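Side-chain contacts in large adhesion protein (Lap) involved in biofilm formation (Marinobacter hydrocarbonoclasticus, PDB 6XI3), which is a calcium-binding bacterial adhesin of tandem Ig-like repeats, whose extending region probably holds the adhesive end away from the cell during biofilm formation: residues I158-S163 and T183-S188; L255-S260 and V282-L287; V265-T270 and Y277-V282; V335-T340 and V352-S357; A342-N347 and N401-S406. All coordinates share one frame; numbering follows the deposited sequence.

Contact 1 (I158-S163 and T183-S188)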
# COMPACT_ATOMS: atom_id res chain seq x y z
N ILE A 158 5.94 7.47 21.62
CA ILE A 158 5.77 6.42 20.57
C ILE A 158 5.06 7.01 19.36
O ILE A 158 4.00 7.71 19.51
CB ILE A 158 5.06 5.17 21.10
CG1 ILE A 158 5.92 4.50 22.17
CG2 ILE A 158 4.75 4.22 19.95
CD1 ILE A 158 5.16 3.63 23.12
N THR A 159 5.63 6.69 18.20
CA THR A 159 5.15 7.10 16.87
C THR A 159 4.97 5.83 16.05
O THR A 159 5.93 5.02 16.01
CB THR A 159 6.15 8.07 16.23
OG1 THR A 159 6.34 9.21 17.06
CG2 THR A 159 5.70 8.59 14.89
N MET A 160 3.83 5.69 15.39
CA MET A 160 3.59 4.64 14.38
C MET A 160 3.27 5.31 13.04
O MET A 160 2.39 6.16 13.01
CB MET A 160 2.47 3.73 14.86
CG MET A 160 2.95 2.97 16.07
SD MET A 160 1.74 1.85 16.73
CE MET A 160 0.72 3.02 17.60
N THR A 161 4.06 4.99 12.02
CA THR A 161 4.02 5.65 10.70
C THR A 161 3.71 4.57 9.66
O THR A 161 4.37 3.50 9.75
CB THR A 161 5.33 6.39 10.39
OG1 THR A 161 5.56 7.33 11.44
CG2 THR A 161 5.30 7.12 9.07
N ASP A 162 2.72 4.82 8.79
CA ASP A 162 2.26 3.84 7.76
C ASP A 162 2.93 4.13 6.40
O ASP A 162 3.77 5.08 6.32
CB ASP A 162 0.74 3.76 7.76
CG ASP A 162 0.03 4.97 7.19
OD1 ASP A 162 0.73 5.86 6.65
OD2 ASP A 162 -1.23 5.03 7.32
N SER A 163 2.54 3.35 5.38
CA SER A 163 3.14 3.43 4.02
C SER A 163 2.77 4.76 3.34
O SER A 163 3.39 5.05 2.33
CB SER A 163 2.72 2.27 3.14
OG SER A 163 1.31 2.15 3.12
N THR A 183 -1.11 -2.00 25.20
CA THR A 183 -2.02 -3.07 24.74
C THR A 183 -3.13 -2.42 23.95
O THR A 183 -3.61 -1.37 24.40
CB THR A 183 -2.53 -3.90 25.92
OG1 THR A 183 -1.31 -4.24 26.57
CG2 THR A 183 -3.26 -5.16 25.51
N GLY A 184 -3.47 -3.01 22.82
CA GLY A 184 -4.62 -2.60 21.99
C GLY A 184 -4.55 -1.14 21.55
O GLY A 184 -5.59 -0.51 21.55
N VAL A 185 -3.39 -0.61 21.17
CA VAL A 185 -3.32 0.77 20.60
C VAL A 185 -4.07 0.76 19.25
O VAL A 185 -3.73 -0.10 18.41
CB VAL A 185 -1.88 1.28 20.40
CG1 VAL A 185 -1.89 2.67 19.79
CG2 VAL A 185 -1.07 1.26 21.68
N ASP A 186 -5.01 1.69 19.06
CA ASP A 186 -5.88 1.80 17.85
C ASP A 186 -5.05 2.31 16.67
O ASP A 186 -4.55 3.46 16.71
CB ASP A 186 -7.08 2.73 18.12
CG ASP A 186 -8.07 2.86 16.96
OD1 ASP A 186 -7.91 2.15 15.92
OD2 ASP A 186 -8.99 3.69 17.09
N ILE A 187 -4.91 1.50 15.61
CA ILE A 187 -4.20 1.93 14.37
C ILE A 187 -5.15 1.85 13.17
O ILE A 187 -4.65 1.78 12.01
CB ILE A 187 -2.92 1.12 14.15
CG1 ILE A 187 -3.20 -0.39 14.13
CG2 ILE A 187 -1.89 1.49 15.19
CD1 ILE A 187 -2.06 -1.19 13.54
N SER A 188 -6.46 1.87 13.42
CA SER A 188 -7.52 1.94 12.38
C SER A 188 -7.31 3.18 11.49
O SER A 188 -7.67 3.11 10.33
CB SER A 188 -8.91 1.86 12.97
OG SER A 188 -9.19 2.97 13.79
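Met160 and the pair Val185 and Ile187 meet through apolar contact alone, and no hydrogen bond joins the two segments. The methyl end of Met160 does most of the touching. Its CE lies 3.4 Å from CG1 of Val185, closer than carbons usually pack, and the two side chains run at a slant to one another. Against Ile187 the thioether crosses at about a right angle: CE is 3.9 Å from CG2, and SD sits only slightly farther, 4.0 Å from the same CG2 methyl. The methionine chain is extended as far as SD, and the turn about the CG-SD bond (chi3 -79°) brings CE to the two branched residues.

This is core packing of an Ig-like beta-sandwich. Met160 belongs to strand 155-161 of the four-stranded sheet, whereas Val185 lies near the end of strand 180-186 at the edge of the three-stranded sheet, just past the corner that the chain turns at Gly184. Val141, on the neighbouring strand of that second sheet, also touches both Met160 and Val185, while Val197 and Leu195 of strand 193-202 close around Met160 and Ile187 respectively.

Polar interactions stay within 183-188 and shape the chain that carries Ile187. Asp186 OD1 receives two bonds from Ser188: the hydroxyl OG at 2.6 Å, on the syn lone pair, and the backbone N at 2.9 Å, on the anti side and 34° out of the carboxylate plane. The second bond makes an Asx turn. At CB, Asp186 is directed away from strand 155-161 and Ile187 toward it.

Contact 2 (L255-S260 and V282-L287)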
# COMPACT_ATOMS: atom_id res chain seq x y z
N LEU A 255 -5.17 -1.54 -18.11
CA LEU A 255 -6.42 -2.05 -18.69
C LEU A 255 -6.09 -2.69 -20.02
O LEU A 255 -5.12 -2.27 -20.66
CB LEU A 255 -7.43 -0.92 -18.85
CG LEU A 255 -7.87 -0.26 -17.55
CD1 LEU A 255 -7.24 1.09 -17.41
CD2 LEU A 255 -9.37 -0.13 -17.49
N THR A 256 -6.87 -3.70 -20.38
CA THR A 256 -6.79 -4.28 -21.74
C THR A 256 -8.21 -4.38 -22.23
O THR A 256 -9.11 -4.57 -21.37
CB THR A 256 -6.07 -5.64 -21.79
OG1 THR A 256 -6.87 -6.54 -21.03
CG2 THR A 256 -4.65 -5.58 -21.30
N VAL A 257 -8.39 -4.10 -23.52
CA VAL A 257 -9.68 -4.28 -24.23
C VAL A 257 -9.42 -5.29 -25.35
O VAL A 257 -8.57 -5.00 -26.21
CB VAL A 257 -10.24 -2.96 -24.81
CG1 VAL A 257 -11.65 -3.17 -25.34
CG2 VAL A 257 -10.22 -1.82 -23.82
N THR A 258 -10.17 -6.39 -25.33
CA THR A 258 -9.95 -7.55 -26.21
C THR A 258 -11.21 -7.74 -27.05
O THR A 258 -12.32 -7.73 -26.48
CB THR A 258 -9.51 -8.78 -25.40
OG1 THR A 258 -8.38 -8.44 -24.57
CG2 THR A 258 -9.09 -9.94 -26.29
N ASP A 259 -11.03 -7.86 -28.35
CA ASP A 259 -12.15 -7.98 -29.30
C ASP A 259 -12.35 -9.46 -29.63
O ASP A 259 -11.64 -10.29 -29.06
CB ASP A 259 -11.92 -7.08 -30.52
CG ASP A 259 -10.93 -7.58 -31.57
OD1 ASP A 259 -10.37 -8.69 -31.43
OD2 ASP A 259 -10.68 -6.81 -32.49
N SER A 260 -13.33 -9.74 -30.49
CA SER A 260 -13.83 -11.09 -30.84
C SER A 260 -12.82 -11.84 -31.73
O SER A 260 -13.00 -13.04 -31.91
CB SER A 260 -15.18 -10.97 -31.52
OG SER A 260 -15.12 -10.15 -32.68
N VAL A 282 -10.91 6.20 -24.75
CA VAL A 282 -9.94 5.14 -25.11
C VAL A 282 -10.16 4.79 -26.58
O VAL A 282 -11.30 4.49 -26.92
CB VAL A 282 -10.10 3.91 -24.21
CG1 VAL A 282 -9.17 2.83 -24.70
CG2 VAL A 282 -9.87 4.24 -22.74
N ASP A 283 -9.10 4.77 -27.39
CA ASP A 283 -9.20 4.60 -28.86
C ASP A 283 -9.28 3.10 -29.15
O ASP A 283 -8.31 2.36 -28.89
CB ASP A 283 -8.06 5.33 -29.56
CG ASP A 283 -7.90 5.05 -31.05
OD1 ASP A 283 -8.83 4.52 -31.70
OD2 ASP A 283 -6.83 5.34 -31.54
N ILE A 284 -10.42 2.65 -29.65
CA ILE A 284 -10.60 1.22 -30.03
C ILE A 284 -10.89 1.08 -31.52
O ILE A 284 -11.48 0.03 -31.89
CB ILE A 284 -11.68 0.56 -29.15
CG1 ILE A 284 -13.01 1.30 -29.20
CG2 ILE A 284 -11.15 0.43 -27.74
CD1 ILE A 284 -14.17 0.49 -28.68
N SER A 285 -10.42 2.04 -32.33
CA SER A 285 -10.53 1.99 -33.82
C SER A 285 -9.78 0.77 -34.37
O SER A 285 -10.14 0.32 -35.46
CB SER A 285 -10.03 3.26 -34.46
OG SER A 285 -8.70 3.54 -34.03
N SER A 286 -8.81 0.20 -33.63
CA SER A 286 -8.07 -1.00 -34.10
C SER A 286 -8.87 -2.28 -33.85
O SER A 286 -8.41 -3.33 -34.30
CB SER A 286 -6.70 -1.09 -33.49
OG SER A 286 -6.77 -1.42 -32.11
N LEU A 287 -10.02 -2.23 -33.18
CA LEU A 287 -10.74 -3.48 -32.82
C LEU A 287 -11.91 -3.73 -33.78
O LEU A 287 -12.42 -2.79 -34.38
CB LEU A 287 -11.24 -3.39 -31.39
CG LEU A 287 -10.14 -3.15 -30.36
CD1 LEU A 287 -10.74 -3.15 -28.97
CD2 LEU A 287 -9.03 -4.19 -30.46
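Across the gap between 255-260 and 282-287 the backbones approach unevenly: the CA atoms of Val257 and Ile284 are 8.0 Å apart, whereas those of Asp259 and Leu287 come to 5.9 Å. The narrowing follows from a type I beta turn, Ile284 to Leu287, which takes over where strand 277-283 ends and is closed by a bond from Leu287 N to Ile284 O of 3.0 Å. It swings Leu287 in under strand 252-258, at one end of the Ig-like sandwich.

Leu287 uses both branches. Its CD1 meets Val257 CG1 at 3.7 Å, the two side chains crossing at about a right angle, while CD2 approaches the Asp259 carboxylate at a slant, 3.7 Å from OD2. Ile284 adds a looser touch, CG2 to Val257 CG1 at 4.4 Å, and Leu292 of strand 290-299 packs on Val257 and Asp259.

The Asp259 carboxylate is buried and rests against carbon, with OD2 3.3 Å from Leu287 CA. Its oxygens accept from backbone N-H groups: OD1 from those of Ala261 and Asn263, and OD2 from that of Val288, the residue after Leu287. One carboxylate thus ties the chain just after 255-260 to the chain just after 282-287, and three N-H donors probably stabilise its negative charge in this apolar setting.

Contact 3 (V265-T270 and Y277-V282)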
# COMPACT_ATOMS: atom_id res chain seq x y z
N VAL A 265 -6.21 -3.78 -27.19
CA VAL A 265 -5.80 -2.37 -26.96
C VAL A 265 -5.46 -2.24 -25.48
O VAL A 265 -6.24 -2.77 -24.65
CB VAL A 265 -6.94 -1.42 -27.38
CG1 VAL A 265 -6.85 -0.07 -26.70
CG2 VAL A 265 -7.01 -1.27 -28.89
N THR A 266 -4.33 -1.59 -25.15
CA THR A 266 -3.91 -1.31 -23.76
C THR A 266 -4.25 0.16 -23.46
O THR A 266 -4.14 1.01 -24.38
CB THR A 266 -2.43 -1.61 -23.54
OG1 THR A 266 -1.66 -0.66 -24.29
CG2 THR A 266 -2.07 -3.02 -23.92
N ALA A 267 -4.63 0.40 -22.21
CA ALA A 267 -4.89 1.72 -21.62
C ALA A 267 -4.37 1.72 -20.20
O ALA A 267 -4.17 0.65 -19.60
CB ALA A 267 -6.36 2.02 -21.67
N THR A 268 -4.14 2.90 -19.66
CA THR A 268 -3.69 3.02 -18.26
C THR A 268 -4.27 4.31 -17.67
O THR A 268 -4.58 5.23 -18.43
CB THR A 268 -2.16 2.86 -18.21
OG1 THR A 268 -1.77 2.95 -16.85
CG2 THR A 268 -1.44 3.94 -18.98
N THR A 269 -4.50 4.34 -16.36
CA THR A 269 -4.89 5.56 -15.62
C THR A 269 -4.44 5.34 -14.17
O THR A 269 -3.75 4.37 -13.93
CB THR A 269 -6.37 5.92 -15.80
OG1 THR A 269 -6.49 7.24 -15.30
CG2 THR A 269 -7.36 5.01 -15.11
N THR A 270 -4.77 6.26 -13.29
CA THR A 270 -4.31 6.23 -11.89
C THR A 270 -5.50 6.31 -10.95
O THR A 270 -6.53 6.85 -11.32
CB THR A 270 -3.29 7.34 -11.63
OG1 THR A 270 -3.95 8.56 -11.89
CG2 THR A 270 -2.05 7.24 -12.48
N TYR A 277 -11.20 5.28 -10.30
CA TYR A 277 -10.44 5.60 -11.52
C TYR A 277 -11.43 5.69 -12.69
O TYR A 277 -12.52 5.13 -12.65
CB TYR A 277 -9.29 4.59 -11.70
CG TYR A 277 -9.73 3.20 -12.05
CD1 TYR A 277 -9.99 2.86 -13.36
CD2 TYR A 277 -10.00 2.26 -11.06
CE1 TYR A 277 -10.48 1.61 -13.69
CE2 TYR A 277 -10.45 0.99 -11.38
CZ TYR A 277 -10.68 0.67 -12.71
OH TYR A 277 -11.15 -0.55 -13.07
N SER A 278 -11.02 6.44 -13.72
CA SER A 278 -11.85 6.78 -14.90
C SER A 278 -10.91 6.99 -16.09
O SER A 278 -9.88 7.68 -15.94
CB SER A 278 -12.63 8.06 -14.65
OG SER A 278 -13.51 8.29 -15.74
N LEU A 279 -11.28 6.49 -17.26
CA LEU A 279 -10.59 6.89 -18.50
C LEU A 279 -11.63 7.05 -19.60
O LEU A 279 -12.37 6.06 -19.84
CB LEU A 279 -9.53 5.83 -18.82
CG LEU A 279 -8.58 6.15 -19.97
CD1 LEU A 279 -7.87 7.51 -19.80
CD2 LEU A 279 -7.58 5.02 -20.16
N THR A 280 -11.74 8.24 -20.21
CA THR A 280 -12.74 8.51 -21.28
C THR A 280 -11.99 8.63 -22.61
O THR A 280 -10.89 9.16 -22.61
CB THR A 280 -13.59 9.74 -20.91
OG1 THR A 280 -12.71 10.84 -20.89
CG2 THR A 280 -14.25 9.58 -19.57
N GLY A 281 -12.57 8.14 -23.70
CA GLY A 281 -12.04 8.35 -25.06
C GLY A 281 -10.93 7.36 -25.38
O GLY A 281 -10.10 7.66 -26.19
N VAL A 282 -10.91 6.20 -24.75
CA VAL A 282 -9.94 5.14 -25.11
C VAL A 282 -10.16 4.79 -26.58
O VAL A 282 -11.30 4.49 -26.92
CB VAL A 282 -10.10 3.91 -24.21
CG1 VAL A 282 -9.17 2.83 -24.70
CG2 VAL A 282 -9.87 4.24 -22.74
O HOH W 1 -8.40 7.79 -12.97
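Ala267 and Leu279 form the closest apolar pair, with CB of the alanine 3.6 Å from CD2 of the leucine. Leu279 CD2 also lies 3.5 Å from Thr268 O. With CG of Leu279 anti to the backbone N (chi1 -173°), its CD2 branch reaches the facing strand. Farther along, Val282 CG1 is 4.2 Å from both Ala267 CB and Val265 CG1, a looser fit. At the other end, CG2 of Thr269 approaches CD1 of the Tyr277 ring obliquely, at 3.8 Å.

A water joins the strands beside this last pair. It donates to Thr270 O at 2.7 Å and accepts from Ser278 N at 3.0 Å, and it is also hydrogen-bonded to Thr269 OG1. No clear direct hydrogen bond links the segments; their strands pass at 137°, with axes 6.6 Å apart at their closest.

The next shell explains this spacing. Strands 264-270 and 277-283 are edge strands of the two different sheets of an Ig-like sandwich, and each pairs with its own inner neighbour: Ala267 with Leu255, and Leu279 with Leu240. The Tyr277 side chain starts toward Thr269 but runs on into the core beside Val226 and Leu224, and its OH is hydrogen-bonded to Thr225 O. At the far end, Gly281 and Val282 both face Ala238 in a G1 beta bulge.

Apolar packing joins the two edges from Val265 to Thr269, and at the Thr270 end a water links Thr270 O of one sheet with Ser278 N of the other, so the polar backbone is bridged there without direct strand pairing.

Contact 4 (V335-T340 and V352-S357). With NA (sodium ion), chain H.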
# COMPACT_ATOMS: atom_id res chain seq x y z
N VAL A 335 -25.84 -21.22 -63.29
CA VAL A 335 -25.92 -19.80 -62.93
C VAL A 335 -24.57 -19.35 -62.38
O VAL A 335 -23.83 -20.18 -61.85
CB VAL A 335 -27.08 -19.48 -61.97
CG1 VAL A 335 -28.41 -19.85 -62.58
CG2 VAL A 335 -26.91 -20.15 -60.61
N ASP A 336 -24.24 -18.09 -62.61
CA ASP A 336 -23.10 -17.43 -61.94
C ASP A 336 -23.73 -16.39 -61.01
O ASP A 336 -24.62 -15.66 -61.49
CB ASP A 336 -22.11 -16.81 -62.94
CG ASP A 336 -21.49 -17.78 -63.94
OD1 ASP A 336 -21.53 -19.00 -63.73
OD2 ASP A 336 -20.96 -17.29 -64.93
N LEU A 337 -23.29 -16.38 -59.75
CA LEU A 337 -23.78 -15.50 -58.67
C LEU A 337 -22.58 -14.72 -58.14
O LEU A 337 -21.50 -15.25 -58.21
CB LEU A 337 -24.37 -16.34 -57.53
CG LEU A 337 -25.45 -17.33 -57.91
CD1 LEU A 337 -25.82 -18.17 -56.72
CD2 LEU A 337 -26.68 -16.60 -58.44
N SER A 338 -22.78 -13.52 -57.63
CA SER A 338 -21.73 -12.76 -56.90
C SER A 338 -22.40 -11.94 -55.80
O SER A 338 -23.63 -11.77 -55.86
CB SER A 338 -20.96 -11.88 -57.83
OG SER A 338 -21.85 -11.08 -58.57
N GLY A 339 -21.60 -11.43 -54.86
CA GLY A 339 -22.16 -10.56 -53.82
C GLY A 339 -21.09 -9.76 -53.11
O GLY A 339 -19.92 -9.95 -53.41
N THR A 340 -21.53 -8.93 -52.18
CA THR A 340 -20.67 -8.09 -51.35
C THR A 340 -21.16 -8.26 -49.93
O THR A 340 -22.34 -8.62 -49.73
CB THR A 340 -20.70 -6.60 -51.77
OG1 THR A 340 -22.02 -6.09 -51.58
CG2 THR A 340 -20.28 -6.38 -53.21
N VAL A 352 -26.20 -20.10 -49.94
CA VAL A 352 -27.00 -19.66 -51.12
C VAL A 352 -28.07 -20.71 -51.41
O VAL A 352 -27.76 -21.90 -51.35
CB VAL A 352 -26.10 -19.39 -52.33
CG1 VAL A 352 -26.91 -19.09 -53.59
CG2 VAL A 352 -25.13 -18.25 -52.07
N THR A 353 -29.31 -20.28 -51.61
CA THR A 353 -30.42 -21.13 -52.14
C THR A 353 -30.91 -20.53 -53.46
O THR A 353 -30.96 -19.29 -53.58
CB THR A 353 -31.58 -21.22 -51.13
OG1 THR A 353 -32.00 -19.87 -50.99
CG2 THR A 353 -31.19 -21.83 -49.79
N ILE A 354 -31.19 -21.39 -54.43
CA ILE A 354 -31.88 -21.00 -55.69
C ILE A 354 -33.16 -21.83 -55.70
O ILE A 354 -33.03 -23.05 -55.66
CB ILE A 354 -30.99 -21.28 -56.91
CG1 ILE A 354 -29.62 -20.59 -56.75
CG2 ILE A 354 -31.67 -20.85 -58.19
CD1 ILE A 354 -28.52 -21.41 -57.34
N THR A 355 -34.31 -21.17 -55.66
CA THR A 355 -35.65 -21.79 -55.65
C THR A 355 -36.31 -21.53 -57.00
O THR A 355 -36.31 -20.40 -57.45
CB THR A 355 -36.44 -21.27 -54.45
OG1 THR A 355 -35.55 -21.47 -53.34
CG2 THR A 355 -37.78 -21.96 -54.26
N ASP A 356 -36.85 -22.57 -57.62
CA ASP A 356 -37.61 -22.45 -58.89
C ASP A 356 -39.11 -22.25 -58.58
O ASP A 356 -39.47 -22.16 -57.39
CB ASP A 356 -37.29 -23.67 -59.74
CG ASP A 356 -37.96 -24.95 -59.30
OD1 ASP A 356 -38.81 -24.90 -58.36
OD2 ASP A 356 -37.65 -25.99 -59.93
N SER A 357 -39.95 -22.16 -59.61
CA SER A 357 -41.37 -21.72 -59.52
C SER A 357 -42.25 -22.82 -58.92
O SER A 357 -43.42 -22.52 -58.63
CB SER A 357 -41.91 -21.27 -60.86
OG SER A 357 -41.63 -22.22 -61.86
NA NA H . -38.97 -21.98 -62.34
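Leu337 and Val352 are brought end to end by their first torsions: CG of the leucine stands anti to its carbonyl carbon (chi1 -55°), and Val352 CG1 lies opposite its own backbone N (chi1 173°). The two side chains reach across the core of an Ig-like beta-sandwich, Leu337 from strand 334-342 of the three-stranded sheet and Val352 from strand 349-356 of the four-stranded one. The axes of the short strand segments come no nearer than 10.6 Å, a distance bridged by side chains alone, with no hydrogen bond between them.

Leu337 CD1 and Val352 CG1 meet at 3.4 Å, tighter than carbons normally pack. A second tip-to-tip pair lies beside the first: Val335 CG2 is 3.9 Å from Ile354 CD1. That isoleucine methyl also touches Leu337 CD1, at 4.3 Å, and so links the two pairs into one row.

Residues of both sheets surround the row. Leu325 packs on Val335 and Leu337, Val379 on Val335 and Ile354, and Val391 on Leu337 and Ile354.

Beyond the core, strand 349-356 runs out to a bound sodium ion. Asp356 is held by backbone N-H groups, OD1 receiving those of Thr358 and Asn360 and OD2 that of Val385. Next to it, Ser357 OG binds the sodium at 2.7 Å, sharing the ion with the carbonyl oxygens of Val385 and Asp388.

Contact 5 (A342-N347 and N401-S406). With CA (calcium ion), chain B.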
# COMPACT_ATOMS: atom_id res chain seq x y z
N ALA A 342 -20.54 -6.28 -45.81
CA ALA A 342 -19.93 -5.35 -44.84
C ALA A 342 -20.04 -6.00 -43.45
O ALA A 342 -21.09 -6.60 -43.17
CB ALA A 342 -20.63 -4.01 -44.93
N ASP A 343 -18.95 -5.96 -42.68
CA ASP A 343 -18.85 -6.49 -41.29
C ASP A 343 -19.11 -8.01 -41.24
O ASP A 343 -19.67 -8.50 -40.22
CB ASP A 343 -19.79 -5.77 -40.33
CG ASP A 343 -19.24 -5.87 -38.91
OD1 ASP A 343 -18.00 -6.00 -38.78
OD2 ASP A 343 -20.04 -5.90 -37.96
N VAL A 344 -18.74 -8.75 -42.30
CA VAL A 344 -18.65 -10.23 -42.27
C VAL A 344 -17.17 -10.60 -42.35
O VAL A 344 -16.55 -10.24 -43.35
CB VAL A 344 -19.43 -10.86 -43.44
CG1 VAL A 344 -19.34 -12.37 -43.38
CG2 VAL A 344 -20.88 -10.42 -43.46
N ALA A 345 -16.63 -11.24 -41.32
CA ALA A 345 -15.21 -11.63 -41.21
C ALA A 345 -14.85 -12.38 -42.49
O ALA A 345 -15.61 -13.25 -42.93
CB ALA A 345 -14.96 -12.48 -39.98
N PRO A 346 -13.73 -12.05 -43.14
CA PRO A 346 -13.23 -12.86 -44.25
C PRO A 346 -13.07 -14.32 -43.82
O PRO A 346 -12.81 -14.58 -42.65
CB PRO A 346 -11.90 -12.20 -44.58
CG PRO A 346 -12.12 -10.76 -44.19
CD PRO A 346 -12.87 -10.88 -42.88
N ASN A 347 -13.37 -15.22 -44.75
CA ASN A 347 -13.36 -16.70 -44.59
C ASN A 347 -14.63 -17.23 -43.92
O ASN A 347 -14.72 -18.48 -43.84
CB ASN A 347 -12.08 -17.16 -43.89
CG ASN A 347 -10.87 -16.79 -44.72
OD1 ASN A 347 -10.92 -16.87 -45.93
ND2 ASN A 347 -9.80 -16.34 -44.08
N ASN A 401 -25.78 -10.98 -36.52
CA ASN A 401 -27.00 -10.88 -37.36
C ASN A 401 -26.91 -11.84 -38.55
O ASN A 401 -25.79 -12.06 -39.07
CB ASN A 401 -27.26 -9.42 -37.74
CG ASN A 401 -27.68 -8.64 -36.51
OD1 ASN A 401 -28.75 -8.90 -35.96
ND2 ASN A 401 -26.79 -7.81 -35.98
N ALA A 402 -28.03 -12.45 -38.93
CA ALA A 402 -28.22 -13.11 -40.24
C ALA A 402 -28.40 -12.03 -41.31
O ALA A 402 -29.43 -11.35 -41.31
CB ALA A 402 -29.41 -14.05 -40.21
N LEU A 403 -27.38 -11.79 -42.10
CA LEU A 403 -27.40 -10.75 -43.16
C LEU A 403 -27.80 -11.43 -44.46
O LEU A 403 -27.11 -12.41 -44.79
CB LEU A 403 -26.02 -10.14 -43.28
CG LEU A 403 -25.48 -9.61 -41.96
CD1 LEU A 403 -24.01 -9.28 -42.15
CD2 LEU A 403 -26.30 -8.40 -41.49
N THR A 404 -28.88 -10.96 -45.09
CA THR A 404 -29.50 -11.64 -46.26
C THR A 404 -29.78 -10.64 -47.38
O THR A 404 -29.79 -9.40 -47.15
CB THR A 404 -30.78 -12.40 -45.93
OG1 THR A 404 -31.77 -11.45 -45.55
CG2 THR A 404 -30.61 -13.43 -44.85
N ASP A 405 -29.96 -11.21 -48.56
CA ASP A 405 -30.37 -10.50 -49.79
C ASP A 405 -30.93 -11.56 -50.73
O ASP A 405 -30.66 -12.75 -50.51
CB ASP A 405 -29.23 -9.68 -50.40
CG ASP A 405 -29.74 -8.75 -51.49
OD1 ASP A 405 -30.95 -8.41 -51.44
OD2 ASP A 405 -28.95 -8.39 -52.40
N SER A 406 -31.77 -11.14 -51.66
CA SER A 406 -32.33 -12.01 -52.72
C SER A 406 -32.11 -11.35 -54.08
O SER A 406 -31.79 -10.14 -54.16
CB SER A 406 -33.78 -12.35 -52.46
OG SER A 406 -34.59 -11.21 -52.68
CA CA B . -21.31 -4.42 -36.90
O HOH W 2 -23.42 -5.21 -37.69
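A calcium site between successive Ig-like repeats borders this contact, in which Val344, from the loop after strand 334-342, meets Leu403 at the start of strand 402-411. CG2 of Val344 lies 3.6 Å from CD1 of Leu403. The two side chains pass in opposite directions, and contact between them is made by this methyl pair. The same leucine methyl is 4.1 Å from the carbonyl O of Ala342, next to the backbone of the residue before the metal ligand. With CG of Leu403 anti to the carbonyl carbon (chi1 -54°), its CD1 branch reaches the loop. Val368 packs on Val344, and Leu321 of strand 320-329 on Leu403.

Within the sandwich, the loop 342-347 connects the two sheets, since strand 334-342 lies in the three-stranded sheet and strand 349-356 in the four-stranded one. Strand 402-411 is the edge strand of the latter, and its first residues stand beside the loop as it crosses over.

Asp343 provides the metal bond. OD2 binds the calcium ion at 2.2 Å, whereas OD1, 4.1 Å from the metal, forms a salt bridge with Arg398; one carboxylate thus serves two cations through separate oxygens. A water at 2.4 Å from the calcium, Asp289, Asp315, Thr317 through its carbonyl O, and Asn399 complete the coordination. At the other end of 401-406, Asp405 OD2 accepts from Val323 N, tying the edge strand across to strand 320-329.

How the contacts relate
From the N terminus, contact 1 comes first, closing a 19-residue excursion between the two sheets of its sandwich before any other contact opens. Contacts 2 and 3 follow in the next sandwich, with contact 3 lying wholly within the loop of contact 2. They share Val282 and are joined by backbone bonding of the neighbouring strands 252-258 and 264-270. Contacts 4 and 5 belong to the last sandwich and cross: 342-347 follows 335-340 and precedes 352-357, while 401-406 comes after all three. Contact 4 joins the sheets in the core, and contact 5 lies toward the calcium junction; the centres of contacts 4 and 5 are about 15 Å apart. Contacts 1 and 4 are about 80 Å apart between centres, reflecting the extended chain.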